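Local coordinates for protein transcription termination factor FttA (PDB 3AF6) that probably terminates transcription by cutting RNA at the RNA polymerase exit channel, as a zinc-dependent endonuclease and 5'-3' exonuclease of the metallo-beta-lactamase superfamily, at residues L148-Q151 / T152-S155; I371-R374 / L375-P378; R405-A408 / E409-I413; K623-D626 / L627-I631. All coordinates share one frame; numbering follows the deposited sequence.

Interaction 1: L148-Q151 / T152-S155; sequences LQSQ and TIYS
Ser150 is the N-cap of helix 151-161, its hydroxyl turned to the backbone N of Ile153. Its OG lies anti to its own backbone N (chi1 160°). This aims it at the start of the helix, where Ile153 N donates to OG over 2.9 Å in a nearly straight bond (171° at the hydrogen). Ile153 lies alongside this cap: its CD1 comes within 3.8 Å of Ser150 CB, so the aliphatic chain covers one flank of the serine. Thr152, two residues past the cap, brings its CB to 3.3 Å from Ser150 OG. Gln151 points its side chain away from the turn and contributes through its backbone. The first helical backbone bonds run from Tyr154 N to Ser150 O (3.1 Å) and from Ser155 N to Gln151 O (2.7 Å). The tyrosine ring leads away, with Gln151 O at its edge, near the ring plane. Ser150 OG and Thr152 OG1 both bond to Glu464 OE2, on helix 462-471. Leu148 packs on Trp463 and Ala467 of that helix. Thr152 packs on Val289 and Leu290 of helix 282-301, so this helix start, in the region assigned to the archaeal CPSF-KH domain, contacts both helices.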
ATOM      1  N   LEU A 148      10.839 -15.077   5.110  1.00 77.75           N
ATOM      2  CA  LEU A 148      10.374 -14.537   6.376  1.00 75.40           C
ATOM      3  C   LEU A 148       8.904 -14.842   6.558  1.00 74.97           C
ATOM      4  O   LEU A 148       8.143 -14.866   5.593  1.00 74.90           O
ATOM      5  CB  LEU A 148      10.583 -13.026   6.406  1.00 74.89           C
ATOM      6  CG  LEU A 148      12.024 -12.569   6.192  1.00 74.48           C
ATOM      7  CD1 LEU A 148      12.069 -11.071   5.950  1.00 74.15           C
ATOM      8  CD2 LEU A 148      12.852 -12.953   7.404  1.00 75.56           C
ATOM      9  N   GLN A 149       8.511 -15.084   7.801  1.00 74.58           N
ATOM     10  CA  GLN A 149       7.121 -15.365   8.111  1.00 73.56           C
ATOM     11  C   GLN A 149       6.513 -14.079   8.659  1.00 71.72           C
ATOM     12  O   GLN A 149       7.157 -13.360   9.431  1.00 71.50           O
ATOM     13  CB  GLN A 149       7.033 -16.495   9.133  1.00 76.08           C
ATOM     14  CG  GLN A 149       7.870 -16.271  10.383  1.00 80.59           C
ATOM     15  CD  GLN A 149       7.958 -17.515  11.258  1.00 82.01           C
ATOM     16  OE1 GLN A 149       8.617 -18.496  10.902  1.00 82.85           O
ATOM     17  NE2 GLN A 149       7.286 -17.482  12.405  1.00 81.68           N
ATOM     18  N   SER A 150       5.281 -13.790   8.244  1.00 68.53           N
ATOM     19  CA  SER A 150       4.575 -12.579   8.653  1.00 65.43           C
ATOM     20  C   SER A 150       3.311 -12.823   9.463  1.00 63.31           C
ATOM     21  O   SER A 150       2.364 -13.446   8.980  1.00 62.85           O
ATOM     22  CB  SER A 150       4.212 -11.751   7.412  1.00 66.69           C
ATOM     23  OG  SER A 150       3.156 -10.837   7.678  1.00 65.73           O
ATOM     24  N   GLN A 151       3.293 -12.320  10.692  1.00 61.17           N
ATOM     25  CA  GLN A 151       2.118 -12.461  11.543  1.00 60.30           C
ATOM     26  C   GLN A 151       0.948 -11.854  10.784  1.00 57.24           C
ATOM     27  O   GLN A 151      -0.150 -12.417  10.739  1.00 56.29           O
ATOM     28  CB  GLN A 151       2.310 -11.700  12.865  1.00 64.69           C
ATOM     29  CG  GLN A 151       3.082 -12.453  13.949  1.00 71.04           C
ATOM     30  CD  GLN A 151       4.262 -11.657  14.520  1.00 74.50           C
ATOM     31  OE1 GLN A 151       5.380 -11.699  13.985  1.00 75.18           O
ATOM     32  NE2 GLN A 151       4.014 -10.925  15.607  1.00 73.80           N
ATOM     33  N   THR A 152       1.215 -10.704  10.170  1.00 53.92           N
ATOM     34  CA  THR A 152       0.215  -9.965   9.414  1.00 50.04           C
ATOM     35  C   THR A 152      -0.443 -10.766   8.306  1.00 49.10           C
ATOM     36  O   THR A 152      -1.666 -10.827   8.233  1.00 49.16           O
ATOM     37  CB  THR A 152       0.819  -8.709   8.788  1.00 49.06           C
ATOM     38  OG1 THR A 152       1.654  -8.059   9.748  1.00 50.03           O
ATOM     39  CG2 THR A 152      -0.281  -7.750   8.366  1.00 44.85           C
ATOM     40  N   ILE A 153       0.360 -11.367   7.435  1.00 48.14           N
ATOM     41  CA  ILE A 153      -0.186 -12.148   6.330  1.00 48.53           C
ATOM     42  C   ILE A 153      -0.966 -13.351   6.844  1.00 50.65           C
ATOM     43  O   ILE A 153      -2.022 -13.699   6.309  1.00 49.62           O
ATOM     44  CB  ILE A 153       0.939 -12.626   5.388  1.00 46.89           C
ATOM     45  CG1 ILE A 153       1.496 -11.422   4.616  1.00 46.12           C
ATOM     46  CG2 ILE A 153       0.418 -13.711   4.460  1.00 40.10           C
ATOM     47  CD1 ILE A 153       2.789 -11.680   3.899  1.00 43.26           C
ATOM     48  N   TYR A 154      -0.438 -13.977   7.888  1.00 52.66           N
ATOM     49  CA  TYR A 154      -1.078 -15.134   8.487  1.00 56.04           C
ATOM     50  C   TYR A 154      -2.416 -14.717   9.073  1.00 56.00           C
ATOM     51  O   TYR A 154      -3.425 -15.409   8.904  1.00 54.61           O
ATOM     52  CB  TYR A 154      -0.168 -15.721   9.574  1.00 60.65           C
ATOM     53  CG  TYR A 154      -0.817 -16.750  10.483  1.00 65.00           C
ATOM     54  CD1 TYR A 154      -1.418 -16.367  11.689  1.00 67.15           C
ATOM     55  CD2 TYR A 154      -0.800 -18.109  10.155  1.00 66.78           C
ATOM     56  CE1 TYR A 154      -1.983 -17.314  12.548  1.00 69.32           C
ATOM     57  CE2 TYR A 154      -1.361 -19.064  11.004  1.00 69.30           C
ATOM     58  CZ  TYR A 154      -1.949 -18.663  12.200  1.00 71.22           C
ATOM     59  OH  TYR A 154      -2.498 -19.608  13.044  1.00 72.29           O
ATOM     60  N   SER A 155      -2.427 -13.575   9.752  1.00 56.00           N
ATOM     61  CA  SER A 155      -3.655 -13.084  10.354  1.00 57.45           C
ATOM     62  C   SER A 155      -4.730 -12.806   9.308  1.00 58.66           C
ATOM     63  O   SER A 155      -5.878 -13.216   9.463  1.00 60.74           O
ATOM     64  CB  SER A 155      -3.384 -11.818  11.155  1.00 57.26           C
ATOM     65  OG  SER A 155      -4.559 -11.432  11.840  1.00 59.16           O
TER

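Interaction 2: I371-R374 / L375-P378; sequences IPTR and LLEP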
ATOM      1  N   ILE A 371      12.782   7.711 -10.694  1.00 37.01           N
ATOM      2  CA  ILE A 371      14.130   7.244 -10.991  1.00 38.33           C
ATOM      3  C   ILE A 371      14.204   5.926 -10.235  1.00 40.23           C
ATOM      4  O   ILE A 371      13.382   5.670  -9.357  1.00 40.44           O
ATOM      5  CB  ILE A 371      15.257   8.192 -10.486  1.00 35.93           C
ATOM      6  CG1 ILE A 371      15.216   8.303  -8.959  1.00 35.73           C
ATOM      7  CG2 ILE A 371      15.160   9.537 -11.197  1.00 31.30           C
ATOM      8  CD1 ILE A 371      16.304   9.213  -8.374  1.00 29.63           C
ATOM      9  N   PRO A 372      15.176   5.064 -10.571  1.00 41.54           N
ATOM     10  CA  PRO A 372      15.257   3.788  -9.854  1.00 39.81           C
ATOM     11  C   PRO A 372      15.730   3.930  -8.416  1.00 37.74           C
ATOM     12  O   PRO A 372      16.311   4.946  -8.034  1.00 38.15           O
ATOM     13  CB  PRO A 372      16.249   2.985 -10.688  1.00 38.35           C
ATOM     14  CG  PRO A 372      16.136   3.597 -12.048  1.00 40.49           C
ATOM     15  CD  PRO A 372      16.078   5.058 -11.733  1.00 39.53           C
ATOM     16  N   THR A 373      15.451   2.903  -7.622  1.00 36.02           N
ATOM     17  CA  THR A 373      15.886   2.851  -6.229  1.00 35.44           C
ATOM     18  C   THR A 373      16.182   1.381  -5.979  1.00 36.95           C
ATOM     19  O   THR A 373      15.876   0.533  -6.815  1.00 36.37           O
ATOM     20  CB  THR A 373      14.793   3.334  -5.222  1.00 33.44           C
ATOM     21  OG1 THR A 373      13.581   2.586  -5.427  1.00 32.78           O
ATOM     22  CG2 THR A 373      14.534   4.831  -5.371  1.00 21.22           C
ATOM     23  N   ARG A 374      16.770   1.083  -4.830  1.00 38.85           N
ATOM     24  CA  ARG A 374      17.121  -0.286  -4.488  1.00 40.75           C
ATOM     25  C   ARG A 374      15.937  -1.237  -4.563  1.00 42.01           C
ATOM     26  O   ARG A 374      16.050  -2.352  -5.061  1.00 43.56           O
ATOM     27  CB  ARG A 374      17.697  -0.318  -3.083  1.00 42.02           C
ATOM     28  CG  ARG A 374      18.977   0.465  -2.912  1.00 46.33           C
ATOM     29  CD  ARG A 374      20.165  -0.419  -3.230  1.00 51.27           C
ATOM     30  NE  ARG A 374      21.415   0.098  -2.677  1.00 51.59           N
ATOM     31  CZ  ARG A 374      22.464  -0.665  -2.394  1.00 51.71           C
ATOM     32  NH1 ARG A 374      22.412  -1.978  -2.607  1.00 49.35           N
ATOM     33  NH2 ARG A 374      23.568  -0.115  -1.906  1.00 52.76           N
ATOM     34  N   LEU A 375      14.792  -0.789  -4.072  1.00 43.06           N
ATOM     35  CA  LEU A 375      13.604  -1.629  -4.043  1.00 43.20           C
ATOM     36  C   LEU A 375      12.637  -1.532  -5.222  1.00 43.07           C
ATOM     37  O   LEU A 375      11.950  -2.506  -5.544  1.00 42.57           O
ATOM     38  CB  LEU A 375      12.827  -1.334  -2.755  1.00 44.01           C
ATOM     39  CG  LEU A 375      13.413  -1.796  -1.421  1.00 45.26           C
ATOM     40  CD1 LEU A 375      12.869  -0.950  -0.289  1.00 45.50           C
ATOM     41  CD2 LEU A 375      13.054  -3.256  -1.206  1.00 47.20           C
ATOM     42  N   LEU A 376      12.587  -0.379  -5.883  1.00 41.24           N
ATOM     43  CA  LEU A 376      11.605  -0.203  -6.937  1.00 38.66           C
ATOM     44  C   LEU A 376      12.034   0.433  -8.260  1.00 38.69           C
ATOM     45  O   LEU A 376      13.120   0.995  -8.389  1.00 39.49           O
ATOM     46  CB  LEU A 376      10.439   0.590  -6.343  1.00 36.47           C
ATOM     47  CG  LEU A 376       9.925   0.088  -4.987  1.00 34.71           C
ATOM     48  CD1 LEU A 376       9.005   1.112  -4.387  1.00 35.42           C
ATOM     49  CD2 LEU A 376       9.199  -1.251  -5.152  1.00 33.92           C
ATOM     50  N   GLU A 377      11.141   0.340  -9.237  1.00 38.32           N
ATOM     51  CA  GLU A 377      11.353   0.906 -10.560  1.00 39.80           C
ATOM     52  C   GLU A 377      10.559   2.208 -10.672  1.00 39.83           C
ATOM     53  O   GLU A 377       9.481   2.348 -10.085  1.00 40.18           O
ATOM     54  CB  GLU A 377      10.893  -0.085 -11.630  1.00 41.08           C
ATOM     55  CG  GLU A 377      11.840  -1.258 -11.819  1.00 46.59           C
ATOM     56  CD  GLU A 377      11.218  -2.403 -12.586  1.00 48.56           C
ATOM     57  OE1 GLU A 377      10.520  -2.149 -13.589  1.00 51.73           O
ATOM     58  OE2 GLU A 377      11.441  -3.564 -12.192  1.00 49.28           O
ATOM     59  N   PRO A 378      11.069   3.172 -11.446  1.00 38.18           N
ATOM     60  CA  PRO A 378      10.356   4.443 -11.583  1.00 36.51           C
ATOM     61  C   PRO A 378       8.892   4.245 -11.932  1.00 36.69           C
ATOM     62  O   PRO A 378       8.532   3.265 -12.580  1.00 36.22           O
ATOM     63  CB  PRO A 378      11.144   5.169 -12.675  1.00 37.06           C
ATOM     64  CG  PRO A 378      11.709   4.047 -13.495  1.00 35.78           C
ATOM     65  CD  PRO A 378      12.142   3.053 -12.451  1.00 38.35           C
TER
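Thr373 and Leu376 close a beta turn at the tip of a hairpin-like loop between strands 360-364 and 388-392 of the metallo-beta-lactamase region. Arg374 and Leu375 fill its two corners with type I backbone angles. The arms on the two sides run nearly antiparallel, 170° apart. Two hydrogen bonds hold the turn. Thr373 N gives to Leu376 O over 3.1 Å, the donor tilted moderately from the carbonyl plane. In return Leu376 N gives to the threonine side chain, reaching Thr373 OG1 at 3.2 Å. A chi1 of 55° places this OG1 between the backbone N and the carbonyl carbon, on the side facing the leucine amide. Arg374 NH2 makes a salt bridge with Glu445. Its backbone N bonds to Glu438. Both glutamates are on helix 435-447. Among the apolar contacts, Leu375 turns to Leu476 and Phe492. The loop lies near the metal site: the side chain of Leu376 is about 6 Å from that of zinc ligand His344 and about 4 Å from a sulfate ion, probably from the crystallisation liquor. At the open end of the loop the two proline rings meet at an oblique angle, with Pro372 CG 4.1 Å from Pro378 CD.

Interaction 3: R405-A408 / E409-I413; sequences REEA and EKRLI
The first turns of helix 405-420, in the Beta-Casp region, carry an i to i+4 salt bridge between Glu407 and Arg411. The two side chains lie side by side and point the same way. Glu407 has CG anti to its backbone N (chi1 -171°) and an extended chain. Arg411 also starts with CG anti to N, but it bends at chi2 and chi3, which curls its guanidinium back toward the start of the helix. One oxygen meets one nitrogen: Glu407 OE2 lies 2.8 Å from Arg411 NH2. The carboxylate and guanidinium planes stand 82° apart, so this is not the flat, two-pronged pairing. The arginine also packs on Met403 and Ile588.

Round the helix, Glu406 and Lys410 form a looser pair. Glu406 CG is 4.2 Å from Lys410 CE, while Glu406 OE1 and Lys410 NZ stay 4.8 Å apart, a spacing that may still give weak attraction, though the charged atoms are not in contact. Glutamates in the first turn probably also suit the positive end of the helix dipole. Glu409 OE2 makes a salt bridge with Arg374, in the loop between strands 360-364 and 388-392. Its chain packs on Val442. Leu412 and Ile413 meet Val439 and Leu443, so this face lies on helix 435-447. The backbone follows the alpha-helical pattern, with Glu409 N bonded to Arg405 O and Lys410 N to Glu406 O. Leu412 N continues the series, bonding to Ala408 O at 2.8 Å.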
ATOM      1  N   ARG A 405      21.656  10.094  -5.107  1.00 47.14           N
ATOM      2  CA  ARG A 405      21.646   8.844  -4.346  1.00 51.49           C
ATOM      3  C   ARG A 405      23.005   8.350  -3.874  1.00 53.02           C
ATOM      4  O   ARG A 405      23.137   7.855  -2.757  1.00 53.94           O
ATOM      5  CB  ARG A 405      20.978   7.722  -5.154  1.00 54.76           C
ATOM      6  CG  ARG A 405      19.763   8.170  -5.977  1.00 61.36           C
ATOM      7  CD  ARG A 405      18.680   7.081  -6.102  1.00 63.83           C
ATOM      8  NE  ARG A 405      17.482   7.458  -5.352  1.00 66.39           N
ATOM      9  CZ  ARG A 405      17.177   7.021  -4.131  1.00 67.69           C
ATOM     10  NH1 ARG A 405      17.976   6.163  -3.504  1.00 67.84           N
ATOM     11  NH2 ARG A 405      16.082   7.472  -3.523  1.00 65.45           N
ATOM     12  N   GLU A 406      24.023   8.485  -4.711  1.00 55.09           N
ATOM     13  CA  GLU A 406      25.335   7.998  -4.329  1.00 57.45           C
ATOM     14  C   GLU A 406      26.072   8.936  -3.390  1.00 58.77           C
ATOM     15  O   GLU A 406      26.863   8.490  -2.558  1.00 60.54           O
ATOM     16  CB  GLU A 406      26.173   7.728  -5.573  1.00 59.69           C
ATOM     17  CG  GLU A 406      27.215   6.661  -5.359  1.00 62.85           C
ATOM     18  CD  GLU A 406      27.845   6.208  -6.648  1.00 65.34           C
ATOM     19  OE1 GLU A 406      28.543   7.026  -7.289  1.00 66.62           O
ATOM     20  OE2 GLU A 406      27.635   5.033  -7.018  1.00 65.79           O
ATOM     21  N   GLU A 407      25.821  10.234  -3.521  1.00 58.99           N
ATOM     22  CA  GLU A 407      26.469  11.206  -2.652  1.00 59.76           C
ATOM     23  C   GLU A 407      25.869  11.041  -1.258  1.00 59.23           C
ATOM     24  O   GLU A 407      26.556  11.180  -0.251  1.00 59.05           O
ATOM     25  CB  GLU A 407      26.215  12.619  -3.162  1.00 62.18           C
ATOM     26  CG  GLU A 407      27.014  13.693  -2.451  1.00 67.54           C
ATOM     27  CD  GLU A 407      26.590  15.097  -2.870  1.00 72.37           C
ATOM     28  OE1 GLU A 407      26.605  15.393  -4.087  1.00 73.80           O
ATOM     29  OE2 GLU A 407      26.239  15.907  -1.981  1.00 74.02           O
ATOM     30  N   ALA A 408      24.580  10.732  -1.212  1.00 58.76           N
ATOM     31  CA  ALA A 408      23.884  10.541   0.051  1.00 59.01           C
ATOM     32  C   ALA A 408      24.407   9.271   0.694  1.00 58.19           C
ATOM     33  O   ALA A 408      24.757   9.255   1.872  1.00 57.28           O
ATOM     34  CB  ALA A 408      22.387  10.421  -0.189  1.00 58.13           C
ATOM     35  N   GLU A 409      24.443   8.206  -0.099  1.00 58.36           N
ATOM     36  CA  GLU A 409      24.928   6.910   0.356  1.00 57.62           C
ATOM     37  C   GLU A 409      26.293   7.098   1.000  1.00 56.80           C
ATOM     38  O   GLU A 409      26.557   6.598   2.096  1.00 55.33           O
ATOM     39  CB  GLU A 409      25.052   5.962  -0.831  1.00 58.06           C
ATOM     40  CG  GLU A 409      25.375   4.539  -0.453  1.00 61.71           C
ATOM     41  CD  GLU A 409      25.533   3.639  -1.665  1.00 64.88           C
ATOM     42  OE1 GLU A 409      26.648   3.610  -2.246  1.00 66.82           O
ATOM     43  OE2 GLU A 409      24.539   2.967  -2.040  1.00 64.71           O
ATOM     44  N   LYS A 410      27.155   7.836   0.316  1.00 55.50           N
ATOM     45  CA  LYS A 410      28.488   8.077   0.825  1.00 57.13           C
ATOM     46  C   LYS A 410      28.489   8.902   2.101  1.00 57.07           C
ATOM     47  O   LYS A 410      29.338   8.705   2.970  1.00 58.56           O
ATOM     48  CB  LYS A 410      29.350   8.755  -0.243  1.00 58.49           C
ATOM     49  CG  LYS A 410      29.603   7.881  -1.472  1.00 59.50           C
ATOM     50  CD  LYS A 410      30.726   8.441  -2.319  1.00 62.33           C
ATOM     51  CE  LYS A 410      30.932   7.639  -3.595  1.00 63.31           C
ATOM     52  NZ  LYS A 410      32.125   8.139  -4.338  1.00 63.73           N
ATOM     53  N   ARG A 411      27.535   9.819   2.218  1.00 56.49           N
ATOM     54  CA  ARG A 411      27.442  10.671   3.399  1.00 53.96           C
ATOM     55  C   ARG A 411      26.949   9.839   4.587  1.00 50.96           C
ATOM     56  O   ARG A 411      27.380  10.035   5.713  1.00 48.08           O
ATOM     57  CB  ARG A 411      26.480  11.829   3.129  1.00 56.67           C
ATOM     58  CG  ARG A 411      26.661  13.017   4.058  1.00 62.79           C
ATOM     59  CD  ARG A 411      27.525  14.112   3.433  1.00 65.56           C
ATOM     60  NE  ARG A 411      26.819  14.823   2.369  1.00 68.06           N
ATOM     61  CZ  ARG A 411      27.300  15.885   1.724  1.00 70.02           C
ATOM     62  NH1 ARG A 411      28.498  16.374   2.025  1.00 69.38           N
ATOM     63  NH2 ARG A 411      26.577  16.463   0.772  1.00 71.14           N
ATOM     64  N   LEU A 412      26.050   8.903   4.316  1.00 49.46           N
ATOM     65  CA  LEU A 412      25.511   8.042   5.356  1.00 49.70           C
ATOM     66  C   LEU A 412      26.607   7.177   5.984  1.00 51.23           C
ATOM     67  O   LEU A 412      26.650   7.001   7.201  1.00 51.11           O
ATOM     68  CB  LEU A 412      24.413   7.142   4.780  1.00 48.19           C
ATOM     69  CG  LEU A 412      23.867   6.080   5.739  1.00 48.47           C
ATOM     70  CD1 LEU A 412      23.161   6.763   6.894  1.00 48.59           C
ATOM     71  CD2 LEU A 412      22.917   5.149   5.015  1.00 48.84           C
ATOM     72  N   ILE A 413      27.478   6.625   5.146  1.00 52.97           N
ATOM     73  CA  ILE A 413      28.577   5.787   5.615  1.00 53.85           C
ATOM     74  C   ILE A 413      29.588   6.647   6.348  1.00 54.72           C
ATOM     75  O   ILE A 413      30.211   6.213   7.317  1.00 53.60           O
ATOM     76  CB  ILE A 413      29.294   5.100   4.446  1.00 53.59           C
ATOM     77  CG1 ILE A 413      28.374   4.063   3.815  1.00 56.40           C
ATOM     78  CG2 ILE A 413      30.566   4.459   4.924  1.00 53.56           C
ATOM     79  CD1 ILE A 413      27.838   3.052   4.815  1.00 57.72           C
TER

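Interaction 4: K623-D626 / L627-I631; sequences KCLD and LATSI
Leu625 lays its CD1 across the hydroxyl of Thr629, one turn further on, at 3.4 Å from Thr629 OG1. Both lie on helix 621-635, the helix of a beta-alpha-beta unit that links parallel strands 613-617 and 638-640. The threonine hydroxyl turns back to its own helix. Its chi1 of -69° sets OG1 beside the backbone N, from where it gives a second bond to Leu625 O over 3.2 Å. Leu625 O thus takes two donors from one residue. Thr629 N comes at 2.8 Å nearly along the line of the carbonyl, while OG1 stands 47° out of the carbonyl plane.

The next pair along, Asp626 and Ser630, repeats the i to i+4 spacing. The serine hydroxyl also turns back toward the aspartate carbonyl, but the modelled distance is too short to be trusted. Asp626 OD1 makes a salt bridge with Arg597, and Lys623 NZ makes one with Asp400. The buried face is apolar. Leu627 packs on Leu600 and Met601 of helix 597-606, and Ile631 meets Met601 and Val604. Leu627 and Ala628 also rest on Thr616 of strand 613-617. The side chain of Cys624 is about 6 Å from that of zinc ligand His618. Backbone bonds run on regularly, with Leu627 N 3.0 Å from Lys623 O. In the last of them across this contact, Ser630 N reaches Asp626 O at 2.7 Å, nearly straight down the carbonyl.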
ATOM      1  N   LYS A 623       4.800  25.209  -2.459  1.00 36.69           N
ATOM      2  CA  LYS A 623       5.253  24.152  -3.345  1.00 37.90           C
ATOM      3  C   LYS A 623       4.214  23.686  -4.375  1.00 37.20           C
ATOM      4  O   LYS A 623       4.567  23.432  -5.525  1.00 37.59           O
ATOM      5  CB  LYS A 623       5.765  22.983  -2.498  1.00 37.87           C
ATOM      6  CG  LYS A 623       7.086  23.300  -1.798  1.00 37.12           C
ATOM      7  CD  LYS A 623       7.257  22.513  -0.510  1.00 38.74           C
ATOM      8  CE  LYS A 623       8.734  22.287  -0.162  1.00 37.72           C
ATOM      9  NZ  LYS A 623       9.565  23.513  -0.193  1.00 37.63           N
ATOM     10  N   CYS A 624       2.943  23.581  -3.994  1.00 35.43           N
ATOM     11  CA  CYS A 624       1.942  23.154  -4.970  1.00 35.58           C
ATOM     12  C   CYS A 624       1.788  24.254  -5.991  1.00 36.71           C
ATOM     13  O   CYS A 624       1.671  24.002  -7.195  1.00 35.51           O
ATOM     14  CB  CYS A 624       0.593  22.895  -4.318  1.00 35.29           C
ATOM     15  SG  CYS A 624       0.574  21.526  -3.166  1.00 35.00           S
ATOM     16  N   LEU A 625       1.795  25.483  -5.488  1.00 37.78           N
ATOM     17  CA  LEU A 625       1.660  26.670  -6.315  1.00 39.39           C
ATOM     18  C   LEU A 625       2.825  26.739  -7.296  1.00 40.04           C
ATOM     19  O   LEU A 625       2.633  26.846  -8.515  1.00 39.48           O
ATOM     20  CB  LEU A 625       1.665  27.913  -5.426  1.00 41.08           C
ATOM     21  CG  LEU A 625       0.818  29.084  -5.917  1.00 43.81           C
ATOM     22  CD1 LEU A 625       1.342  29.612  -7.236  1.00 44.99           C
ATOM     23  CD2 LEU A 625      -0.622  28.600  -6.072  1.00 46.62           C
ATOM     24  N   ASP A 626       4.030  26.661  -6.736  1.00 40.77           N
ATOM     25  CA  ASP A 626       5.283  26.719  -7.486  1.00 41.47           C
ATOM     26  C   ASP A 626       5.319  25.694  -8.629  1.00 42.28           C
ATOM     27  O   ASP A 626       5.534  26.049  -9.793  1.00 40.03           O
ATOM     28  CB  ASP A 626       6.449  26.472  -6.523  1.00 44.26           C
ATOM     29  CG  ASP A 626       7.790  26.876  -7.108  1.00 47.67           C
ATOM     30  OD1 ASP A 626       8.002  26.650  -8.320  1.00 48.70           O
ATOM     31  OD2 ASP A 626       8.638  27.407  -6.351  1.00 48.60           O
ATOM     32  N   LEU A 627       5.107  24.421  -8.293  1.00 41.04           N
ATOM     33  CA  LEU A 627       5.122  23.369  -9.292  1.00 39.15           C
ATOM     34  C   LEU A 627       4.100  23.639 -10.397  1.00 40.90           C
ATOM     35  O   LEU A 627       4.417  23.552 -11.583  1.00 41.70           O
ATOM     36  CB  LEU A 627       4.843  22.027  -8.621  1.00 35.96           C
ATOM     37  CG  LEU A 627       4.708  20.796  -9.523  1.00 33.97           C
ATOM     38  CD1 LEU A 627       5.975  20.599 -10.375  1.00 31.23           C
ATOM     39  CD2 LEU A 627       4.454  19.592  -8.650  1.00 30.97           C
ATOM     40  N   ALA A 628       2.875  23.973  -9.997  1.00 42.18           N
ATOM     41  CA  ALA A 628       1.788  24.259 -10.934  1.00 42.01           C
ATOM     42  C   ALA A 628       2.158  25.402 -11.873  1.00 42.18           C
ATOM     43  O   ALA A 628       2.020  25.289 -13.094  1.00 41.07           O
ATOM     44  CB  ALA A 628       0.515  24.611 -10.158  1.00 40.94           C
ATOM     45  N   THR A 629       2.614  26.507 -11.291  1.00 41.88           N
ATOM     46  CA  THR A 629       3.019  27.670 -12.066  1.00 42.94           C
ATOM     47  C   THR A 629       4.165  27.285 -12.988  1.00 43.21           C
ATOM     48  O   THR A 629       4.167  27.639 -14.171  1.00 43.41           O
ATOM     49  CB  THR A 629       3.497  28.814 -11.145  1.00 45.72           C
ATOM     50  OG1 THR A 629       2.379  29.347 -10.422  1.00 45.71           O
ATOM     51  CG2 THR A 629       4.158  29.915 -11.959  1.00 44.94           C
ATOM     52  N   SER A 630       5.132  26.551 -12.442  1.00 42.03           N
ATOM     53  CA  SER A 630       6.295  26.113 -13.203  1.00 41.71           C
ATOM     54  C   SER A 630       5.944  25.221 -14.389  1.00 42.64           C
ATOM     55  O   SER A 630       6.465  25.413 -15.483  1.00 44.89           O
ATOM     56  CB  SER A 630       7.258  25.365 -12.301  1.00 41.24           C
ATOM     57  OG  SER A 630       7.520  26.107 -11.136  1.00 45.09           O
ATOM     58  N   ILE A 631       5.075  24.237 -14.176  1.00 42.46           N
ATOM     59  CA  ILE A 631       4.680  23.335 -15.254  1.00 42.70           C
ATOM     60  C   ILE A 631       4.059  24.119 -16.407  1.00 43.93           C
ATOM     61  O   ILE A 631       4.418  23.934 -17.569  1.00 42.87           O
ATOM     62  CB  ILE A 631       3.657  22.284 -14.766  1.00 42.09           C
ATOM     63  CG1 ILE A 631       4.325  21.324 -13.777  1.00 40.58           C
ATOM     64  CG2 ILE A 631       3.081  21.527 -15.952  1.00 40.62           C
ATOM     65  CD1 ILE A 631       3.376  20.354 -13.132  1.00 38.57           C
TER

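How the interactions relate
Interactions 2 and 3 touch; their centres are 16 Å apart. Arg374 NH2 reaches Glu409 OE2 at 3.2 Å, and Thr373 CG2 packs on Arg405 NH2 at 3.6 Å. The loop of the metallo-beta-lactamase region is thereby tied to the first Beta-Casp helix, on the His344 side of the zinc site. The side chain of Arg405 lies about 9 Å from that of His344, and that of Leu376 about 10 Å from a zinc ion. Interaction 4 approaches the site through His618; the side chain of Cys624 is about 12 Å from a zinc ion. It stays about 14 Å from interaction 2 at nearest atoms. Interaction 1 lies away from the annotated sites, its centre 42 Å from that of interaction 4.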